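Local coordinates for protein heavy metal cation tricomponent efflux pump ZneA(CzcA-like) (Cupriavidus metallidurans, PDB 4K0J) that probably exports zinc ions in exchange for protons, as the inner-membrane RND pump of a tripartite heavy-metal efflux system, at residues A580-T592 against T611-R625. Sequence-based numbering, arbitrary orientation.
Sequences ATMEFPEVEHVVT and TAVTLHPYSTWTSGR
Val591 and Ala612 form the hydrogen-bonded pair of two antiparallel strands: Val591 N donates to Ala612 O at 2.8 Å, and Ala612 N returns a bond to Val591 O at 2.7 Å, each donor in the plane of the carbonyl it meets. Two residues further along, beyond the non-hydrogen-bonded pair of Val590 and Val613, Thr614 N reaches His589 O at 2.9 Å. The chain turns a corner at Glu588, and beside it His589 N bonds to a side chain, Thr614 OG1. A chi1 of 74° tucks that hydroxyl between the backbone N and carbonyl carbon of Thr614, facing His589. Asp274 then receives both His589 ND1 and Val590 N. Glu588 N makes a weak bond to Thr614 O, whereas His616 N bonds Glu586 O at 2.9 Å from above the carbonyl plane. Beyond this end of the strand pair, Glu586 CG lies over one face of the Trp621 indole, 3.9 Å from the five-membered-ring centroid; Tyr618 takes the opposite face, and Trp621 NE1 donates to His616 O. The Glu586 carboxylate forms a salt bridge with Arg625, although its exact placing is uncertain. Val587 CG1 meets Val613 CG1 at 3.6 Å, and Val613 also touches Thr581 of helix 567-581. Strand and helix order match the ferredoxin-like porter subdomains of RND pumps; at the corner, side-chain oxygens satisfy the N-H groups of His589 and Val590, and main-chain bonds resume beyond.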
ATOM      1  N   ALA C 580      40.284  19.230 -25.697  1.00 55.69           N
ATOM      2  CA  ALA C 580      41.045  20.033 -24.738  1.00 30.78           C
ATOM      3  C   ALA C 580      41.052  19.383 -23.362  1.00 69.27           C
ATOM      4  O   ALA C 580      41.967  19.602 -22.571  1.00 71.61           O
ATOM      5  CB  ALA C 580      40.480  21.432 -24.646  1.00 30.41           C
ATOM      6  N   THR C 581      40.023  18.590 -23.077  1.00 72.39           N
ATOM      7  CA  THR C 581      39.959  17.863 -21.812  1.00 61.36           C
ATOM      8  C   THR C 581      40.961  16.711 -21.798  1.00 53.89           C
ATOM      9  O   THR C 581      41.535  16.393 -20.757  1.00 53.28           O
ATOM     10  CB  THR C 581      38.531  17.355 -21.520  1.00 57.37           C
ATOM     11  OG1 THR C 581      37.627  18.465 -21.519  1.00 61.50           O
ATOM     12  CG2 THR C 581      38.456  16.681 -20.163  1.00 60.10           C
ATOM     13  N   MET C 582      41.190  16.103 -22.961  1.00 51.68           N
ATOM     14  CA  MET C 582      42.167  15.020 -23.077  1.00 52.22           C
ATOM     15  C   MET C 582      43.612  15.513 -23.014  1.00 62.12           C
ATOM     16  O   MET C 582      44.547  14.709 -22.990  1.00 72.50           O
ATOM     17  CB  MET C 582      41.955  14.224 -24.364  1.00 45.73           C
ATOM     18  CG  MET C 582      40.585  13.598 -24.481  1.00 58.08           C
ATOM     19  SD  MET C 582      40.490  12.356 -25.782  1.00 50.50           S
ATOM     20  CE  MET C 582      41.438  11.027 -25.049  1.00 70.64           C
ATOM     21  N   GLU C 583      43.798  16.829 -22.975  1.00 53.27           N
ATOM     22  CA  GLU C 583      45.138  17.402 -22.916  1.00 52.66           C
ATOM     23  C   GLU C 583      45.742  17.273 -21.522  1.00 66.04           C
ATOM     24  O   GLU C 583      46.597  18.065 -21.129  1.00 86.78           O
ATOM     25  CB  GLU C 583      45.136  18.864 -23.374  1.00 43.07           C
ATOM     26  CG  GLU C 583      44.884  19.033 -24.867  1.00 49.28           C
ATOM     27  CD  GLU C 583      44.891  20.484 -25.306  1.00 60.48           C
ATOM     28  OE1 GLU C 583      44.991  21.369 -24.433  1.00 65.32           O
ATOM     29  OE2 GLU C 583      44.793  20.742 -26.526  1.00 66.37           O
ATOM     30  N   PHE C 584      45.296  16.262 -20.784  1.00 54.51           N
ATOM     31  CA  PHE C 584      45.809  15.994 -19.452  1.00 56.76           C
ATOM     32  C   PHE C 584      46.156  14.519 -19.329  1.00 66.16           C
ATOM     33  O   PHE C 584      45.510  13.672 -19.944  1.00 69.23           O
ATOM     34  CB  PHE C 584      44.779  16.384 -18.395  1.00 37.36           C
ATOM     35  CG  PHE C 584      44.490  17.855 -18.345  1.00 37.10           C
ATOM     36  CD1 PHE C 584      45.375  18.726 -17.739  1.00 39.03           C
ATOM     37  CD2 PHE C 584      43.326  18.368 -18.897  1.00 51.20           C
ATOM     38  CE1 PHE C 584      45.111  20.084 -17.690  1.00 38.98           C
ATOM     39  CE2 PHE C 584      43.058  19.724 -18.848  1.00 50.91           C
ATOM     40  CZ  PHE C 584      43.950  20.581 -18.244  1.00 36.81           C
ATOM     41  N   PRO C 585      47.190  14.205 -18.539  1.00 68.45           N
ATOM     42  CA  PRO C 585      47.635  12.821 -18.370  1.00 71.48           C
ATOM     43  C   PRO C 585      46.715  12.025 -17.456  1.00 76.68           C
ATOM     44  O   PRO C 585      46.852  10.803 -17.374  1.00 78.21           O
ATOM     45  CB  PRO C 585      49.008  12.973 -17.701  1.00 78.71           C
ATOM     46  CG  PRO C 585      49.386  14.409 -17.878  1.00 81.87           C
ATOM     47  CD  PRO C 585      48.102  15.157 -17.890  1.00 74.27           C
ATOM     48  N   GLU C 586      45.789  12.704 -16.784  1.00 83.03           N
ATOM     49  CA  GLU C 586      44.983  12.056 -15.751  1.00 91.90           C
ATOM     50  C   GLU C 586      43.559  11.715 -16.178  1.00 84.46           C
ATOM     51  O   GLU C 586      42.779  11.217 -15.369  1.00 87.25           O
ATOM     52  CB  GLU C 586      44.938  12.914 -14.484  1.00103.06           C
ATOM     53  CG  GLU C 586      46.267  13.529 -14.083  1.00115.00           C
ATOM     54  CD  GLU C 586      46.475  14.902 -14.690  1.00120.08           C
ATOM     55  OE1 GLU C 586      45.785  15.224 -15.677  1.00120.08           O
ATOM     56  OE2 GLU C 586      47.321  15.665 -14.175  1.00124.03           O
ATOM     57  N   VAL C 587      43.217  11.977 -17.437  1.00 71.25           N
ATOM     58  CA  VAL C 587      41.865  11.700 -17.922  1.00 60.75           C
ATOM     59  C   VAL C 587      41.765  10.423 -18.754  1.00 67.15           C
ATOM     60  O   VAL C 587      42.236  10.365 -19.888  1.00 71.09           O
ATOM     61  CB  VAL C 587      41.291  12.883 -18.710  1.00 58.66           C
ATOM     62  CG1 VAL C 587      40.733  13.913 -17.754  1.00 59.34           C
ATOM     63  CG2 VAL C 587      42.358  13.497 -19.602  1.00 63.52           C
ATOM     64  N   GLU C 588      41.135   9.406 -18.174  1.00 75.03           N
ATOM     65  CA  GLU C 588      40.976   8.108 -18.820  1.00 83.15           C
ATOM     66  C   GLU C 588      40.087   8.209 -20.060  1.00 81.34           C
ATOM     67  O   GLU C 588      40.511   7.877 -21.170  1.00 84.26           O
ATOM     68  CB  GLU C 588      40.391   7.103 -17.822  1.00 90.00           C
ATOM     69  CG  GLU C 588      40.439   5.653 -18.269  1.00 93.97           C
ATOM     70  CD  GLU C 588      40.070   4.696 -17.151  1.00 94.74           C
ATOM     71  OE1 GLU C 588      40.020   5.136 -15.983  1.00 88.38           O
ATOM     72  OE2 GLU C 588      39.828   3.504 -17.442  1.00 99.45           O
ATOM     73  N   HIS C 589      38.856   8.668 -19.864  1.00 71.41           N
ATOM     74  CA  HIS C 589      37.922   8.891 -20.965  1.00 59.20           C
ATOM     75  C   HIS C 589      37.160  10.195 -20.763  1.00 47.29           C
ATOM     76  O   HIS C 589      36.977  10.653 -19.637  1.00 47.19           O
ATOM     77  CB  HIS C 589      36.916   7.742 -21.068  1.00 63.66           C
ATOM     78  CG  HIS C 589      37.525   6.425 -21.435  1.00 63.64           C
ATOM     79  ND1 HIS C 589      37.770   6.055 -22.740  1.00 65.06           N
ATOM     80  CD2 HIS C 589      37.923   5.383 -20.668  1.00 60.86           C
ATOM     81  CE1 HIS C 589      38.302   4.846 -22.760  1.00 61.51           C
ATOM     82  NE2 HIS C 589      38.406   4.416 -21.516  1.00 62.56           N
ATOM     83  N   VAL C 590      36.717  10.792 -21.862  1.00 38.16           N
ATOM     84  CA  VAL C 590      35.876  11.981 -21.799  1.00 36.80           C
ATOM     85  C   VAL C 590      34.671  11.796 -22.715  1.00 38.62           C
ATOM     86  O   VAL C 590      34.817  11.512 -23.908  1.00 35.60           O
ATOM     87  CB  VAL C 590      36.638  13.252 -22.211  1.00 38.90           C
ATOM     88  CG1 VAL C 590      35.763  14.475 -22.012  1.00 34.91           C
ATOM     89  CG2 VAL C 590      37.921  13.381 -21.415  1.00 49.68           C
ATOM     90  N   VAL C 591      33.483  11.953 -22.141  1.00 32.30           N
ATOM     91  CA  VAL C 591      32.233  11.724 -22.850  1.00 25.86           C
ATOM     92  C   VAL C 591      31.377  12.982 -22.844  1.00 24.72           C
ATOM     93  O   VAL C 591      31.149  13.575 -21.796  1.00 23.91           O
ATOM     94  CB  VAL C 591      31.428  10.581 -22.198  1.00 28.46           C
ATOM     95  CG1 VAL C 591      29.985  10.610 -22.663  1.00 33.72           C
ATOM     96  CG2 VAL C 591      32.062   9.235 -22.490  1.00 24.43           C
ATOM     97  N   THR C 592      30.899  13.387 -24.012  1.00 35.12           N
ATOM     98  CA  THR C 592      29.983  14.516 -24.097  1.00 39.99           C
ATOM     99  C   THR C 592      28.588  14.043 -24.476  1.00 35.61           C
ATOM    100  O   THR C 592      28.427  13.158 -25.322  1.00 34.25           O
ATOM    101  CB  THR C 592      30.439  15.568 -25.141  1.00 56.13           C
ATOM    102  OG1 THR C 592      30.334  15.023 -26.464  1.00 54.62           O
ATOM    103  CG2 THR C 592      31.875  16.010 -24.883  1.00 56.29           C
ATOM    104  N   THR C 611      28.824  16.704 -19.690  1.00 37.54           N
ATOM    105  CA  THR C 611      30.048  15.976 -19.994  1.00 51.74           C
ATOM    106  C   THR C 611      30.461  15.069 -18.837  1.00 53.62           C
ATOM    107  O   THR C 611      30.375  15.458 -17.678  1.00 60.88           O
ATOM    108  CB  THR C 611      31.195  16.955 -20.322  1.00 62.42           C
ATOM    109  OG1 THR C 611      30.748  17.902 -21.301  1.00 73.21           O
ATOM    110  CG2 THR C 611      32.420  16.212 -20.849  1.00 52.35           C
ATOM    111  N   ALA C 612      30.894  13.854 -19.152  1.00 45.58           N
ATOM    112  CA  ALA C 612      31.448  12.973 -18.133  1.00 43.49           C
ATOM    113  C   ALA C 612      32.964  12.861 -18.295  1.00 43.25           C
ATOM    114  O   ALA C 612      33.466  12.515 -19.366  1.00 45.66           O
ATOM    115  CB  ALA C 612      30.793  11.605 -18.194  1.00 44.51           C
ATOM    116  N   VAL C 613      33.687  13.167 -17.223  1.00 45.21           N
ATOM    117  CA  VAL C 613      35.146  13.131 -17.231  1.00 40.63           C
ATOM    118  C   VAL C 613      35.688  12.071 -16.287  1.00 48.28           C
ATOM    119  O   VAL C 613      35.674  12.245 -15.068  1.00 60.12           O
ATOM    120  CB  VAL C 613      35.735  14.478 -16.819  1.00 38.33           C
ATOM    121  CG1 VAL C 613      37.251  14.417 -16.861  1.00 46.03           C
ATOM    122  CG2 VAL C 613      35.219  15.572 -17.734  1.00 44.81           C
ATOM    123  N   THR C 614      36.168  10.973 -16.859  1.00 52.06           N
ATOM    124  CA  THR C 614      36.702   9.869 -16.073  1.00 58.19           C
ATOM    125  C   THR C 614      38.199  10.056 -15.878  1.00 70.60           C
ATOM    126  O   THR C 614      38.889  10.563 -16.762  1.00 78.99           O
ATOM    127  CB  THR C 614      36.444   8.512 -16.757  1.00 51.52           C
ATOM    128  OG1 THR C 614      37.323   8.362 -17.878  1.00 53.13           O
ATOM    129  CG2 THR C 614      35.001   8.417 -17.234  1.00 35.87           C
ATOM    130  N   LEU C 615      38.701   9.642 -14.720  1.00 72.50           N
ATOM    131  CA  LEU C 615      40.103   9.853 -14.386  1.00 67.18           C
ATOM    132  C   LEU C 615      40.897   8.555 -14.312  1.00 76.70           C
ATOM    133  O   LEU C 615      40.338   7.460 -14.388  1.00 73.56           O
ATOM    134  CB  LEU C 615      40.224  10.593 -13.052  1.00 51.06           C
ATOM    135  CG  LEU C 615      39.380  11.856 -12.884  1.00 42.24           C
ATOM    136  CD1 LEU C 615      39.627  12.491 -11.519  1.00 40.77           C
ATOM    137  CD2 LEU C 615      39.662  12.840 -14.009  1.00 42.22           C
ATOM    138  N   HIS C 616      42.209   8.694 -14.170  1.00 88.50           N
ATOM    139  CA  HIS C 616      43.077   7.567 -13.867  1.00 91.42           C
ATOM    140  C   HIS C 616      43.103   7.369 -12.357  1.00 86.03           C
ATOM    141  O   HIS C 616      42.769   8.291 -11.611  1.00 88.90           O
ATOM    142  CB  HIS C 616      44.493   7.833 -14.380  1.00 95.60           C
ATOM    143  CG  HIS C 616      44.643   7.644 -15.856  1.00102.33           C
ATOM    144  ND1 HIS C 616      44.609   6.403 -16.454  1.00105.21           N
ATOM    145  CD2 HIS C 616      44.833   8.539 -16.855  1.00106.49           C
ATOM    146  CE1 HIS C 616      44.768   6.541 -17.757  1.00109.90           C
ATOM    147  NE2 HIS C 616      44.906   7.828 -18.027  1.00108.79           N
ATOM    148  N   PRO C 617      43.477   6.163 -11.899  1.00 70.76           N
ATOM    149  CA  PRO C 617      43.675   5.956 -10.463  1.00 64.24           C
ATOM    150  C   PRO C 617      44.635   6.998  -9.901  1.00 74.12           C
ATOM    151  O   PRO C 617      45.671   7.260 -10.515  1.00 73.88           O
ATOM    152  CB  PRO C 617      44.316   4.572 -10.405  1.00 56.23           C
ATOM    153  CG  PRO C 617      43.785   3.872 -11.596  1.00 53.03           C
ATOM    154  CD  PRO C 617      43.645   4.914 -12.664  1.00 61.16           C
ATOM    155  N   TYR C 618      44.284   7.596  -8.765  1.00 81.28           N
ATOM    156  CA  TYR C 618      45.129   8.601  -8.128  1.00 80.84           C
ATOM    157  C   TYR C 618      46.525   8.039  -7.896  1.00 84.77           C
ATOM    158  O   TYR C 618      47.512   8.772  -7.902  1.00 88.68           O
ATOM    159  CB  TYR C 618      44.525   9.050  -6.797  1.00 75.99           C
ATOM    160  CG  TYR C 618      43.147   9.660  -6.913  1.00 70.50           C
ATOM    161  CD1 TYR C 618      42.745  10.304  -8.076  1.00 67.22           C
ATOM    162  CD2 TYR C 618      42.248   9.589  -5.859  1.00 68.55           C
ATOM    163  CE1 TYR C 618      41.484  10.862  -8.182  1.00 64.07           C
ATOM    164  CE2 TYR C 618      40.988  10.140  -5.954  1.00 64.57           C
ATOM    165  CZ  TYR C 618      40.612  10.777  -7.118  1.00 64.07           C
ATOM    166  OH  TYR C 618      39.355  11.326  -7.215  1.00 62.71           O
ATOM    167  N   SER C 619      46.581   6.725  -7.700  1.00 90.25           N
ATOM    168  CA  SER C 619      47.828   5.995  -7.517  1.00 97.12           C
ATOM    169  C   SER C 619      48.814   6.271  -8.647  1.00 91.83           C
ATOM    170  O   SER C 619      50.015   6.415  -8.411  1.00 95.45           O
ATOM    171  CB  SER C 619      47.537   4.495  -7.454  1.00103.96           C
ATOM    172  OG  SER C 619      46.254   4.252  -6.900  1.00104.73           O
ATOM    173  N   THR C 620      48.300   6.347  -9.873  1.00 79.88           N
ATOM    174  CA  THR C 620      49.144   6.554 -11.045  1.00 74.45           C
ATOM    175  C   THR C 620      49.066   7.967 -11.605  1.00 80.75           C
ATOM    176  O   THR C 620      48.785   8.157 -12.789  1.00 88.68           O
ATOM    177  CB  THR C 620      48.820   5.559 -12.180  1.00 68.67           C
ATOM    178  OG1 THR C 620      49.349   6.063 -13.413  1.00 76.27           O
ATOM    179  CG2 THR C 620      47.326   5.380 -12.336  1.00 59.01           C
ATOM    180  N   TRP C 621      49.328   8.960 -10.763  1.00 83.96           N
ATOM    181  CA  TRP C 621      49.339  10.338 -11.231  1.00 91.70           C
ATOM    182  C   TRP C 621      50.755  10.882 -11.353  1.00101.71           C
ATOM    183  O   TRP C 621      51.302  11.448 -10.406  1.00102.79           O
ATOM    184  CB  TRP C 621      48.471  11.232 -10.342  1.00 92.99           C
ATOM    185  CG  TRP C 621      47.017  11.196 -10.723  1.00 84.35           C
ATOM    186  CD1 TRP C 621      46.393  10.246 -11.481  1.00 80.20           C
ATOM    187  CD2 TRP C 621      46.014  12.158 -10.381  1.00 76.21           C
ATOM    188  NE1 TRP C 621      45.064  10.553 -11.623  1.00 75.10           N
ATOM    189  CE2 TRP C 621      44.804  11.723 -10.958  1.00 74.45           C
ATOM    190  CE3 TRP C 621      46.018  13.344  -9.639  1.00 80.55           C
ATOM    191  CZ2 TRP C 621      43.611  12.430 -10.818  1.00 77.02           C
ATOM    192  CZ3 TRP C 621      44.832  14.046  -9.502  1.00 79.09           C
ATOM    193  CH2 TRP C 621      43.646  13.588 -10.089  1.00 77.18           C
ATOM    194  N   THR C 622      51.338  10.694 -12.533  1.00109.56           N
ATOM    195  CA  THR C 622      52.688  11.160 -12.825  1.00114.91           C
ATOM    196  C   THR C 622      52.780  12.670 -12.672  1.00111.69           C
ATOM    197  O   THR C 622      53.678  13.179 -12.005  1.00114.89           O
ATOM    198  CB  THR C 622      53.119  10.773 -14.251  1.00123.28           C
ATOM    199  OG1 THR C 622      53.060   9.348 -14.400  1.00130.79           O
ATOM    200  CG2 THR C 622      54.538  11.251 -14.534  1.00123.13           C
ATOM    201  N   SER C 623      51.845  13.381 -13.292  1.00114.81           N
ATOM    202  CA  SER C 623      51.782  14.831 -13.169  1.00120.58           C
ATOM    203  C   SER C 623      51.488  15.221 -11.725  1.00116.40           C
ATOM    204  O   SER C 623      50.450  14.854 -11.173  1.00128.91           O
ATOM    205  CB  SER C 623      50.702  15.400 -14.086  1.00121.93           C
ATOM    206  OG  SER C 623      49.418  14.986 -13.658  1.00122.68           O
ATOM    207  N   GLY C 624      52.408  15.959 -11.117  1.00 92.15           N
ATOM    208  CA  GLY C 624      52.240  16.404  -9.747  1.00 76.32           C
ATOM    209  C   GLY C 624      51.137  17.433  -9.636  1.00 76.12           C
ATOM    210  O   GLY C 624      51.394  18.636  -9.612  1.00 77.61           O
ATOM    211  N   ARG C 625      49.899  16.954  -9.572  1.00 83.66           N
ATOM    212  CA  ARG C 625      48.742  17.834  -9.495  1.00 81.39           C
ATOM    213  C   ARG C 625      47.684  17.272  -8.555  1.00 86.71           C
ATOM    214  O   ARG C 625      47.309  16.102  -8.653  1.00 75.28           O
ATOM    215  CB  ARG C 625      48.145  18.056 -10.885  1.00 73.69           C
ATOM    216  CG  ARG C 625      47.129  19.186 -10.951  1.00 75.90           C
ATOM    217  CD  ARG C 625      46.779  19.570 -12.392  1.00 71.97           C
ATOM    218  NE  ARG C 625      47.958  19.790 -13.225  1.00 68.79           N
ATOM    219  CZ  ARG C 625      48.244  19.079 -14.312  1.00 69.28           C
ATOM    220  NH1 ARG C 625      47.432  18.108 -14.704  1.00 59.93           N
ATOM    221  NH2 ARG C 625      49.340  19.341 -15.009  1.00 81.66           N
TER